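Local coordinates for protein putative glucarate dehydratase (Pseudomonas fluorescens, PDB 4IT1) that probably catalyses the magnesium-dependent dehydration of D-glucarate to 5-dehydro-4-deoxy-D-glucarate, as a member of the mandelate racemase/muconate lactonizing enzyme family, at residues A[286-297]-A[308-319]; A[244-252]-A[438-446]. All blocks are in the same frame, centred on the assembly; numbering follows the deposited sequence.

Contact 1: residues A[286-297]-A[308-319]; sequences LPLATNMVVTDF and SVQIVLADHHYW. With MG (magnesium ion), chain E.
Trp-319 slides its indole beneath the backbone of Thr-295 and Asp-296. Thr-295 O sits over the centre of the indole, 3.5 Å above its plane. The edge of the same indole meets the face of Phe-297 in a T-shaped stack, with the planes at 90° and the six-membered ring centroids 5.0 Å apart. The same phenylalanine lies at the subunit interface, where Lys-330 of the second subunit makes a cation-pi contact with its ring.

Strands 288-290 and 311-314 are parallel neighbours in the barrel of the enolase superfamily. Helix 297-306 connects them in a beta-alpha-beta crossover. Thr-290 stands at the centre of their pairing: its N gives a hydrogen bond to Ile-311 O, and its O accepts from Leu-313 N at 3.0 Å. At the start of the pair, Gln-310 bends its chain at chi2 (69°). This brings OE1 back to Leu-288 N, 2.8 Å away, in the plane of the side-chain carbonyl. Val-309 packs against both the strand and the turn after it. Its CG1 lies on Thr-290 CG2 at 3.7 Å, and its CG2 meets Val-294 CG2.

Thr-290 OG1 accepts from the backbone N of both Met-292 and Val-293, an ST turn and an ST motif, and also hydrogen-bonds to Asp-269. This fixes the turn after the strand, where Asn-291 lies. Asn-291 OD1 binds the magnesium ion at 2.2 Å, alongside Asp-243, Glu-268 and three waters. Asn-291 ND2 donates to one of those waters and to another water, which donates in turn to Leu-313 O and Tyr-318 OH. The amide is thus gripped at both ends, its oxygen by the metal and its nitrogen by water. This probably fixes its rotation and keeps OD1 turned to the magnesium.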
loop_
_atom_site.group_PDB
_atom_site.type_symbol
_atom_site.label_atom_id
_atom_site.label_comp_id
_atom_site.label_asym_id
_atom_site.label_seq_id
_atom_site.Cartn_x
_atom_site.Cartn_y
_atom_site.Cartn_z
ATOM N N LEU A 286 -12.285 23.867 11.539
ATOM C CA LEU A 286 -10.826 23.830 11.741
ATOM C C LEU A 286 -10.151 22.537 11.274
ATOM O O LEU A 286 -10.761 21.456 11.339
ATOM C CB LEU A 286 -10.484 24.089 13.201
ATOM C CG LEU A 286 -10.652 25.540 13.652
ATOM C CD1 LEU A 286 -10.501 25.629 15.162
ATOM C CD2 LEU A 286 -9.672 26.467 12.942
ATOM N N PRO A 287 -8.887 22.641 10.799
ATOM C CA PRO A 287 -8.149 21.448 10.372
ATOM C C PRO A 287 -7.611 20.664 11.567
ATOM O O PRO A 287 -6.695 21.127 12.268
ATOM C CB PRO A 287 -6.990 22.012 9.526
ATOM C CG PRO A 287 -7.057 23.509 9.652
ATOM C CD PRO A 287 -8.054 23.856 10.715
ATOM N N LEU A 288 -8.190 19.487 11.798
ATOM C CA LEU A 288 -7.793 18.654 12.930
ATOM C C LEU A 288 -6.887 17.517 12.503
ATOM O O LEU A 288 -7.168 16.796 11.538
ATOM C CB LEU A 288 -9.009 18.142 13.696
ATOM C CG LEU A 288 -10.008 19.211 14.153
ATOM C CD1 LEU A 288 -11.166 18.566 14.893
ATOM C CD2 LEU A 288 -9.343 20.280 15.013
ATOM N N ALA A 289 -5.783 17.385 13.228
ATOM C CA ALA A 289 -4.815 16.323 13.016
ATOM C C ALA A 289 -4.881 15.379 14.208
ATOM O O ALA A 289 -5.347 15.771 15.285
ATOM C CB ALA A 289 -3.414 16.907 12.896
ATOM N N THR A 290 -4.408 14.147 14.024
ATOM C CA THR A 290 -4.397 13.180 15.115
ATOM C C THR A 290 -3.231 12.205 15.059
ATOM O O THR A 290 -2.767 11.827 13.991
ATOM C CB THR A 290 -5.706 12.345 15.156
ATOM O OG1 THR A 290 -5.780 11.625 16.398
ATOM C CG2 THR A 290 -5.762 11.348 14.012
ATOM N N ASN A 291 -2.764 11.800 16.230
ATOM C CA ASN A 291 -2.111 10.503 16.354
ATOM C C ASN A 291 -2.626 9.744 17.588
ATOM O O ASN A 291 -1.890 9.019 18.261
ATOM C CB ASN A 291 -0.577 10.596 16.239
ATOM C CG ASN A 291 0.075 11.440 17.318
ATOM O OD1 ASN A 291 -0.574 11.997 18.207
ATOM N ND2 ASN A 291 1.396 11.533 17.241
ATOM N N MET A 292 -3.917 9.926 17.855
ATOM C CA MET A 292 -4.587 9.319 19.009
ATOM C C MET A 292 -5.838 8.569 18.598
ATOM O O MET A 292 -6.036 7.432 19.021
ATOM C CB MET A 292 -4.929 10.365 20.068
ATOM C CG MET A 292 -3.732 10.757 20.927
ATOM S SD MET A 292 -4.070 12.098 22.078
ATOM C CE MET A 292 -4.891 11.215 23.414
ATOM N N VAL A 293 -6.672 9.197 17.768
ATOM C CA VAL A 293 -7.919 8.568 17.350
ATOM C C VAL A 293 -7.812 7.795 16.032
ATOM O O VAL A 293 -8.711 7.036 15.676
ATOM C CB VAL A 293 -9.101 9.549 17.351
ATOM C CG1 VAL A 293 -9.288 10.123 18.744
ATOM C CG2 VAL A 293 -8.896 10.661 16.322
ATOM N N VAL A 294 -6.713 7.983 15.309
ATOM C CA VAL A 294 -6.441 7.176 14.123
ATOM C C VAL A 294 -5.006 6.685 14.238
ATOM O O VAL A 294 -4.062 7.392 13.866
ATOM C CB VAL A 294 -6.673 7.956 12.796
ATOM C CG1 VAL A 294 -6.284 7.113 11.592
ATOM C CG2 VAL A 294 -8.122 8.381 12.663
ATOM N N THR A 295 -4.856 5.479 14.785
ATOM C CA THR A 295 -3.546 4.895 15.050
ATOM C C THR A 295 -3.406 3.524 14.408
ATOM O O THR A 295 -2.346 2.908 14.509
ATOM C CB THR A 295 -3.254 4.764 16.563
ATOM O OG1 THR A 295 -4.188 3.846 17.160
ATOM C CG2 THR A 295 -3.347 6.111 17.256
ATOM N N ASP A 296 -4.470 3.044 13.758
ATOM C CA ASP A 296 -4.421 1.778 13.013
ATOM C C ASP A 296 -5.488 1.766 11.926
ATOM O O ASP A 296 -6.301 2.688 11.838
ATOM C CB ASP A 296 -4.538 0.545 13.943
ATOM C CG ASP A 296 -5.949 0.351 14.525
ATOM O OD1 ASP A 296 -6.964 0.526 13.812
ATOM O OD2 ASP A 296 -6.041 -0.010 15.708
ATOM N N PHE A 297 -5.491 0.721 11.107
ATOM C CA PHE A 297 -6.342 0.697 9.926
ATOM C C PHE A 297 -7.847 0.652 10.207
ATOM O O PHE A 297 -8.640 1.211 9.446
ATOM C CB PHE A 297 -5.892 -0.393 8.952
ATOM C CG PHE A 297 -4.588 -0.076 8.269
ATOM C CD1 PHE A 297 -4.559 0.743 7.140
ATOM C CD2 PHE A 297 -3.385 -0.572 8.767
ATOM C CE1 PHE A 297 -3.356 1.052 6.516
ATOM C CE2 PHE A 297 -2.179 -0.272 8.140
ATOM C CZ PHE A 297 -2.165 0.541 7.014
ATOM N N SER A 308 -13.902 12.507 11.277
ATOM C CA SER A 308 -13.363 13.017 12.549
ATOM C C SER A 308 -12.105 13.861 12.405
ATOM O O SER A 308 -11.945 14.868 13.102
ATOM C CB SER A 308 -13.054 11.867 13.506
ATOM O OG SER A 308 -14.212 11.115 13.796
ATOM N N VAL A 309 -11.205 13.431 11.526
ATOM C CA VAL A 309 -9.921 14.097 11.353
ATOM C C VAL A 309 -9.634 14.400 9.888
ATOM O O VAL A 309 -10.093 13.692 8.989
ATOM C CB VAL A 309 -8.751 13.289 11.967
ATOM C CG1 VAL A 309 -8.959 13.118 13.458
ATOM C CG2 VAL A 309 -8.581 11.938 11.285
ATOM N N GLN A 310 -8.865 15.459 9.667
ATOM C CA GLN A 310 -8.526 15.901 8.324
ATOM C C GLN A 310 -7.077 15.573 7.997
ATOM O O GLN A 310 -6.678 15.628 6.840
ATOM C CB GLN A 310 -8.780 17.400 8.195
ATOM C CG GLN A 310 -10.254 17.777 8.279
ATOM C CD GLN A 310 -10.841 17.581 9.671
ATOM O OE1 GLN A 310 -10.329 18.121 10.656
ATOM N NE2 GLN A 310 -11.923 16.802 9.758
ATOM N N ILE A 311 -6.300 15.220 9.026
ATOM C CA ILE A 311 -4.870 14.967 8.882
ATOM C C ILE A 311 -4.435 13.823 9.795
ATOM O O ILE A 311 -4.701 13.844 10.996
ATOM C CB ILE A 311 -4.018 16.218 9.231
ATOM C CG1 ILE A 311 -4.332 17.396 8.296
ATOM C CG2 ILE A 311 -2.537 15.874 9.179
ATOM C CD1 ILE A 311 -4.250 18.760 8.961
ATOM N N VAL A 312 -3.751 12.841 9.221
ATOM C CA VAL A 312 -3.210 11.732 9.984
ATOM C C VAL A 312 -1.698 11.874 10.128
ATOM O O VAL A 312 -0.976 11.966 9.132
ATOM C CB VAL A 312 -3.542 10.369 9.335
ATOM C CG1 VAL A 312 -2.950 9.232 10.158
ATOM C CG2 VAL A 312 -5.050 10.195 9.203
ATOM N N LEU A 313 -1.231 11.905 11.373
ATOM C CA LEU A 313 0.200 11.827 11.639
ATOM C C LEU A 313 0.618 10.367 11.781
ATOM O O LEU A 313 0.402 9.748 12.821
ATOM C CB LEU A 313 0.578 12.634 12.885
ATOM C CG LEU A 313 0.056 14.075 12.974
ATOM C CD1 LEU A 313 0.596 14.731 14.229
ATOM C CD2 LEU A 313 0.413 14.914 11.750
ATOM N N ALA A 314 1.188 9.820 10.714
ATOM C CA ALA A 314 1.722 8.463 10.719
ATOM C C ALA A 314 2.982 8.352 11.583
ATOM O O ALA A 314 3.589 9.361 11.950
ATOM C CB ALA A 314 2.006 8.005 9.295
ATOM N N ASP A 315 3.356 7.115 11.895
ATOM C CA ASP A 315 4.485 6.787 12.770
ATOM C C ASP A 315 4.772 5.328 12.479
ATOM O O ASP A 315 3.965 4.455 12.814
ATOM C CB ASP A 315 4.100 6.977 14.240
ATOM C CG ASP A 315 5.270 6.788 15.199
ATOM O OD1 ASP A 315 6.115 5.895 14.971
ATOM O OD2 ASP A 315 5.324 7.536 16.204
ATOM N N HIS A 316 5.901 5.064 11.825
ATOM C CA HIS A 316 6.157 3.738 11.278
ATOM C C HIS A 316 6.310 2.694 12.382
ATOM O O HIS A 316 6.165 1.493 12.131
ATOM C CB HIS A 316 7.396 3.749 10.374
ATOM C CG HIS A 316 8.691 3.890 11.115
ATOM N ND1 HIS A 316 9.206 5.115 11.488
ATOM C CD2 HIS A 316 9.575 2.961 11.551
ATOM C CE1 HIS A 316 10.355 4.934 12.117
ATOM N NE2 HIS A 316 10.600 3.635 12.170
ATOM N N HIS A 317 6.605 3.166 13.592
ATOM C CA HIS A 317 6.862 2.284 14.722
ATOM C C HIS A 317 5.641 1.471 15.091
ATOM O O HIS A 317 5.749 0.270 15.342
ATOM C CB HIS A 317 7.323 3.077 15.932
ATOM C CG HIS A 317 8.607 3.808 15.718
ATOM N ND1 HIS A 317 8.685 5.183 15.702
ATOM C CD2 HIS A 317 9.868 3.356 15.519
ATOM C CE1 HIS A 317 9.939 5.547 15.507
ATOM N NE2 HIS A 317 10.676 4.457 15.391
ATOM N N TYR A 318 4.479 2.115 15.118
ATOM C CA TYR A 318 3.273 1.398 15.531
ATOM C C TYR A 318 2.290 1.103 14.418
ATOM O O TYR A 318 1.415 0.255 14.578
ATOM C CB TYR A 318 2.593 2.051 16.738
ATOM C CG TYR A 318 2.092 3.455 16.552
ATOM C CD1 TYR A 318 0.895 3.712 15.878
ATOM C CD2 TYR A 318 2.776 4.526 17.108
ATOM C CE1 TYR A 318 0.421 5.006 15.733
ATOM C CE2 TYR A 318 2.305 5.827 16.971
ATOM C CZ TYR A 318 1.133 6.061 16.275
ATOM O OH TYR A 318 0.660 7.354 16.141
ATOM N N TRP A 319 2.440 1.771 13.280
ATOM C CA TRP A 319 1.568 1.476 12.146
ATOM C C TRP A 319 1.940 0.188 11.431
ATOM O O TRP A 319 1.192 -0.288 10.574
ATOM C CB TRP A 319 1.518 2.641 11.175
ATOM C CG TRP A 319 0.466 3.616 11.520
ATOM C CD1 TRP A 319 0.594 4.709 12.327
ATOM C CD2 TRP A 319 -0.892 3.599 11.069
ATOM N NE1 TRP A 319 -0.607 5.381 12.407
ATOM C CE2 TRP A 319 -1.530 4.728 11.631
ATOM C CE3 TRP A 319 -1.625 2.754 10.228
ATOM C CZ2 TRP A 319 -2.872 5.033 11.380
ATOM C CZ3 TRP A 319 -2.970 3.063 9.973
ATOM C CH2 TRP A 319 -3.577 4.185 10.561
HETATM MG MG MG E . 0.242 13.581 19.472
HETATM O O HOH W 1 2.265 9.697 15.181
HETATM O O HOH W 2 2.295 13.293 19.144
HETATM O O HOH W 3 -1.292 7.705 14.066
HETATM O O HOH W 4 -1.227 0.250 13.991
HETATM O O HOH W 5 -1.831 13.800 20.038
HETATM O O HOH W 6 0.408 12.308 21.064
#

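Contact 2: residues A[244-252]-A[438-446]; sequences PNGNWSLET and DWKALKPRF
The C-terminal tail docks on the loop that follows barrel strand 240-243, and the contact centres on Asn-247 and Phe-446. Pro-244 to Asn-247 form a type I' beta turn. The last residues of the tail lie along the end of this turn and the start of helix 250-260.

Asn-247 hydrogen-bonds to the tail through side chain and backbone. OD1 accepts from Arg-445 N at 2.6 Å in a nearly straight bond, with the donor well above the amide plane. The backbone O of Asn-247 takes the N-H of Phe-446 at 3.0 Å. ND2 donates to Gly-217 O, so the tail and the loop after strand 212-215 each hold one polar side-chain atom.

Phe-446 turns its ring obliquely towards the Asn-247 amide, with CE2 3.7 Å from ND2. Its CB touches Trp-248 CD1. Lys-443 bends at chi3 (-69°) and chi4, which brings NZ to hydrogen-bond Asn-245 O in the middle of the turn, at 2.8 Å. Pro-444, after a cis peptide bond, lays CB against the backbone of Asn-247 and Trp-248. The turn also carries Asn-245, weakly hydrogen-bonded to Lys-215, the predicted proton acceptor. The tail therefore packs next to the probable active site.

The terminal carboxylate meets the beginning of the helix. Phe-446 O accepts from Ser-249 N, the N-cap residue, at 2.8 Å, and Phe-446 OXT accepts from Thr-252 OG1 at 2.6 Å.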
loop_
_atom_site.group_PDB
_atom_site.type_symbol
_atom_site.label_atom_id
_atom_site.label_comp_id
_atom_site.label_asym_id
_atom_site.label_seq_id
_atom_site.Cartn_x
_atom_site.Cartn_y
_atom_site.Cartn_z
ATOM N N PRO A 244 -2.575 19.250 22.235
ATOM C CA PRO A 244 -3.027 19.169 23.630
ATOM C C PRO A 244 -3.334 17.742 24.114
ATOM O O PRO A 244 -3.860 17.577 25.210
ATOM C CB PRO A 244 -4.305 20.029 23.646
ATOM C CG PRO A 244 -4.329 20.764 22.338
ATOM C CD PRO A 244 -3.581 19.894 21.374
ATOM N N ASN A 245 -3.006 16.727 23.313
ATOM C CA ASN A 245 -3.222 15.318 23.682
ATOM C C ASN A 245 -4.617 15.032 24.262
ATOM O O ASN A 245 -4.753 14.347 25.273
ATOM C CB ASN A 245 -2.135 14.831 24.649
ATOM C CG ASN A 245 -0.862 14.424 23.946
ATOM O OD1 ASN A 245 0.201 14.966 24.224
ATOM N ND2 ASN A 245 -0.958 13.453 23.042
ATOM N N GLY A 246 -5.637 15.584 23.616
ATOM C CA GLY A 246 -7.024 15.385 24.005
ATOM C C GLY A 246 -7.374 15.902 25.381
ATOM O O GLY A 246 -8.347 15.446 25.980
ATOM N N ASN A 247 -6.602 16.859 25.890
ATOM C CA ASN A 247 -6.831 17.324 27.256
ATOM C C ASN A 247 -7.775 18.500 27.381
ATOM O O ASN A 247 -7.917 19.069 28.468
ATOM C CB ASN A 247 -5.513 17.593 27.986
ATOM C CG ASN A 247 -5.567 17.190 29.447
ATOM O OD1 ASN A 247 -6.449 16.429 29.873
ATOM N ND2 ASN A 247 -4.622 17.692 30.226
ATOM N N TRP A 248 -8.425 18.865 26.278
ATOM C CA TRP A 248 -9.462 19.903 26.314
ATOM C C TRP A 248 -10.845 19.342 26.031
ATOM O O TRP A 248 -11.040 18.600 25.068
ATOM C CB TRP A 248 -9.189 21.030 25.301
ATOM C CG TRP A 248 -7.909 21.790 25.498
ATOM C CD1 TRP A 248 -7.112 21.798 26.609
ATOM C CD2 TRP A 248 -7.301 22.687 24.562
ATOM N NE1 TRP A 248 -6.037 22.625 26.413
ATOM C CE2 TRP A 248 -6.129 23.186 25.167
ATOM C CE3 TRP A 248 -7.631 23.111 23.264
ATOM C CZ2 TRP A 248 -5.274 24.089 24.515
ATOM C CZ3 TRP A 248 -6.785 24.007 22.620
ATOM C CH2 TRP A 248 -5.622 24.487 23.249
ATOM N N SER A 249 -11.813 19.712 26.858
ATOM C CA SER A 249 -13.197 19.424 26.540
ATOM C C SER A 249 -13.551 20.111 25.213
ATOM O O SER A 249 -12.835 21.002 24.742
ATOM C CB SER A 249 -14.116 19.920 27.652
ATOM O OG SER A 249 -14.007 21.327 27.802
ATOM N N LEU A 250 -14.647 19.672 24.616
ATOM C CA LEU A 250 -15.189 20.305 23.431
ATOM C C LEU A 250 -15.369 21.828 23.622
ATOM O O LEU A 250 -14.930 22.611 22.773
ATOM C CB LEU A 250 -16.506 19.623 23.060
ATOM C CG LEU A 250 -17.287 20.044 21.822
ATOM C CD1 LEU A 250 -16.453 19.886 20.558
ATOM C CD2 LEU A 250 -18.567 19.224 21.766
ATOM N N GLU A 251 -15.985 22.229 24.740
ATOM C CA GLU A 251 -16.277 23.647 25.026
ATOM C C GLU A 251 -15.014 24.496 25.170
ATOM O O GLU A 251 -14.974 25.641 24.711
ATOM C CB GLU A 251 -17.156 23.803 26.275
ATOM C CG GLU A 251 -18.571 23.226 26.170
ATOM C CD GLU A 251 -19.431 23.863 25.082
ATOM O OE1 GLU A 251 -20.210 23.124 24.438
ATOM O OE2 GLU A 251 -19.341 25.093 24.867
ATOM N N THR A 252 -13.998 23.920 25.811
ATOM C CA THR A 252 -12.689 24.542 25.961
ATOM C C THR A 252 -12.014 24.697 24.608
ATOM O O THR A 252 -11.536 25.781 24.266
ATOM C CB THR A 252 -11.788 23.712 26.898
ATOM O OG1 THR A 252 -12.319 23.764 28.225
ATOM C CG2 THR A 252 -10.358 24.245 26.919
ATOM N N ASP A 438 -1.285 14.325 45.035
ATOM C CA ASP A 438 -2.688 14.087 44.653
ATOM C C ASP A 438 -2.977 13.986 43.133
ATOM O O ASP A 438 -4.138 14.071 42.722
ATOM C CB ASP A 438 -3.584 15.165 45.268
ATOM C CG ASP A 438 -3.476 15.233 46.800
ATOM O OD1 ASP A 438 -3.612 14.187 47.486
ATOM O OD2 ASP A 438 -3.269 16.353 47.324
ATOM N N TRP A 439 -1.946 13.771 42.312
ATOM C CA TRP A 439 -2.089 13.795 40.840
ATOM C C TRP A 439 -2.674 12.522 40.242
ATOM O O TRP A 439 -2.203 11.412 40.521
ATOM C CB TRP A 439 -0.738 14.082 40.171
ATOM C CG TRP A 439 -0.739 14.117 38.642
ATOM C CD1 TRP A 439 -0.455 13.083 37.801
ATOM C CD2 TRP A 439 -0.989 15.257 37.803
ATOM N NE1 TRP A 439 -0.521 13.499 36.494
ATOM C CE2 TRP A 439 -0.853 14.829 36.466
ATOM C CE3 TRP A 439 -1.316 16.598 38.056
ATOM C CZ2 TRP A 439 -1.035 15.694 35.372
ATOM C CZ3 TRP A 439 -1.499 17.462 36.974
ATOM C CH2 TRP A 439 -1.358 17.002 35.645
ATOM N N LYS A 440 -3.673 12.701 39.378
ATOM C CA LYS A 440 -4.295 11.584 38.666
ATOM C C LYS A 440 -4.268 11.806 37.154
ATOM O O LYS A 440 -4.122 12.934 36.682
ATOM C CB LYS A 440 -5.737 11.369 39.155
ATOM C CG LYS A 440 -5.885 11.131 40.657
ATOM C CD LYS A 440 -5.254 9.816 41.106
ATOM C CE LYS A 440 -5.571 9.509 42.567
ATOM N NZ LYS A 440 -5.268 10.662 43.465
ATOM N N ALA A 441 -4.388 10.723 36.397
ATOM C CA ALA A 441 -4.413 10.789 34.938
ATOM C C ALA A 441 -5.763 11.291 34.399
ATOM O O ALA A 441 -6.512 10.525 33.812
ATOM C CB ALA A 441 -4.090 9.416 34.360
ATOM N N LEU A 442 -6.073 12.565 34.620
ATOM C CA LEU A 442 -7.298 13.177 34.104
ATOM C C LEU A 442 -7.180 13.533 32.615
ATOM O O LEU A 442 -6.145 14.042 32.173
ATOM C CB LEU A 442 -7.682 14.414 34.923
ATOM C CG LEU A 442 -7.964 14.242 36.430
ATOM C CD1 LEU A 442 -8.453 15.554 37.028
ATOM C CD2 LEU A 442 -8.986 13.134 36.698
ATOM N N LYS A 443 -8.238 13.234 31.859
ATOM C CA LYS A 443 -8.355 13.560 30.433
ATOM C C LYS A 443 -9.841 13.567 30.094
ATOM O O LYS A 443 -10.505 12.536 30.247
ATOM C CB LYS A 443 -7.636 12.519 29.568
ATOM C CG LYS A 443 -7.533 12.907 28.093
ATOM C CD LYS A 443 -6.843 11.856 27.220
ATOM C CE LYS A 443 -5.343 11.679 27.486
ATOM N NZ LYS A 443 -4.563 12.944 27.680
ATOM N N PRO A 444 -10.386 14.726 29.658
ATOM C CA PRO A 444 -9.733 16.025 29.508
ATOM C C PRO A 444 -9.730 16.831 30.802
ATOM O O PRO A 444 -10.786 17.080 31.391
ATOM C CB PRO A 444 -10.587 16.725 28.452
ATOM C CG PRO A 444 -11.956 16.139 28.621
ATOM C CD PRO A 444 -11.788 14.758 29.194
ATOM N N ARG A 445 -8.542 17.237 31.238
ATOM C CA ARG A 445 -8.417 18.020 32.459
ATOM C C ARG A 445 -9.019 19.409 32.313
ATOM O O ARG A 445 -9.632 19.920 33.249
ATOM C CB ARG A 445 -6.955 18.115 32.891
ATOM C CG ARG A 445 -6.762 18.794 34.237
ATOM C CD ARG A 445 -5.293 18.852 34.621
ATOM N NE ARG A 445 -4.732 17.529 34.854
ATOM C CZ ARG A 445 -4.758 16.899 36.027
ATOM N NH1 ARG A 445 -5.320 17.477 37.084
ATOM N NH2 ARG A 445 -4.210 15.692 36.140
ATOM N N PHE A 446 -8.863 20.017 31.140
ATOM C CA PHE A 446 -9.283 21.414 30.977
ATOM C C PHE A 446 -10.554 21.583 30.152
ATOM O O PHE A 446 -10.889 20.764 29.295
ATOM C CB PHE A 446 -8.146 22.250 30.384
ATOM C CG PHE A 446 -6.852 22.132 31.139
ATOM C CD1 PHE A 446 -6.665 22.810 32.347
ATOM C CD2 PHE A 446 -5.819 21.349 30.645
ATOM C CE1 PHE A 446 -5.465 22.700 33.041
ATOM C CE2 PHE A 446 -4.617 21.231 31.338
ATOM C CZ PHE A 446 -4.440 21.907 32.538
ATOM O OXT PHE A 446 -11.286 22.555 30.334
HETATM O O HOH W 7 -14.266 22.078 30.812
#

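Contact 1 is buried and joins two adjacent barrel strands by backbone pairing, apolar packing, a T-shaped aromatic pair and bridging waters. Contact 2 is only partly buried, holds no strand pairing, and relies on polar bonds from the chain end to a loop and a helix start. Along the sequence, contact 1 lies within the long span of chain that contact 2 closes. Both lie near the metal site, but contact 1 alone of the two supplies a ligand. Contact 2 carries Asn-245, whose side chain lies about 4 Å from the magnesium at the nearest atoms. The two contacts meet at Met-292, with SD 3.5 Å from Asn-245 ND2.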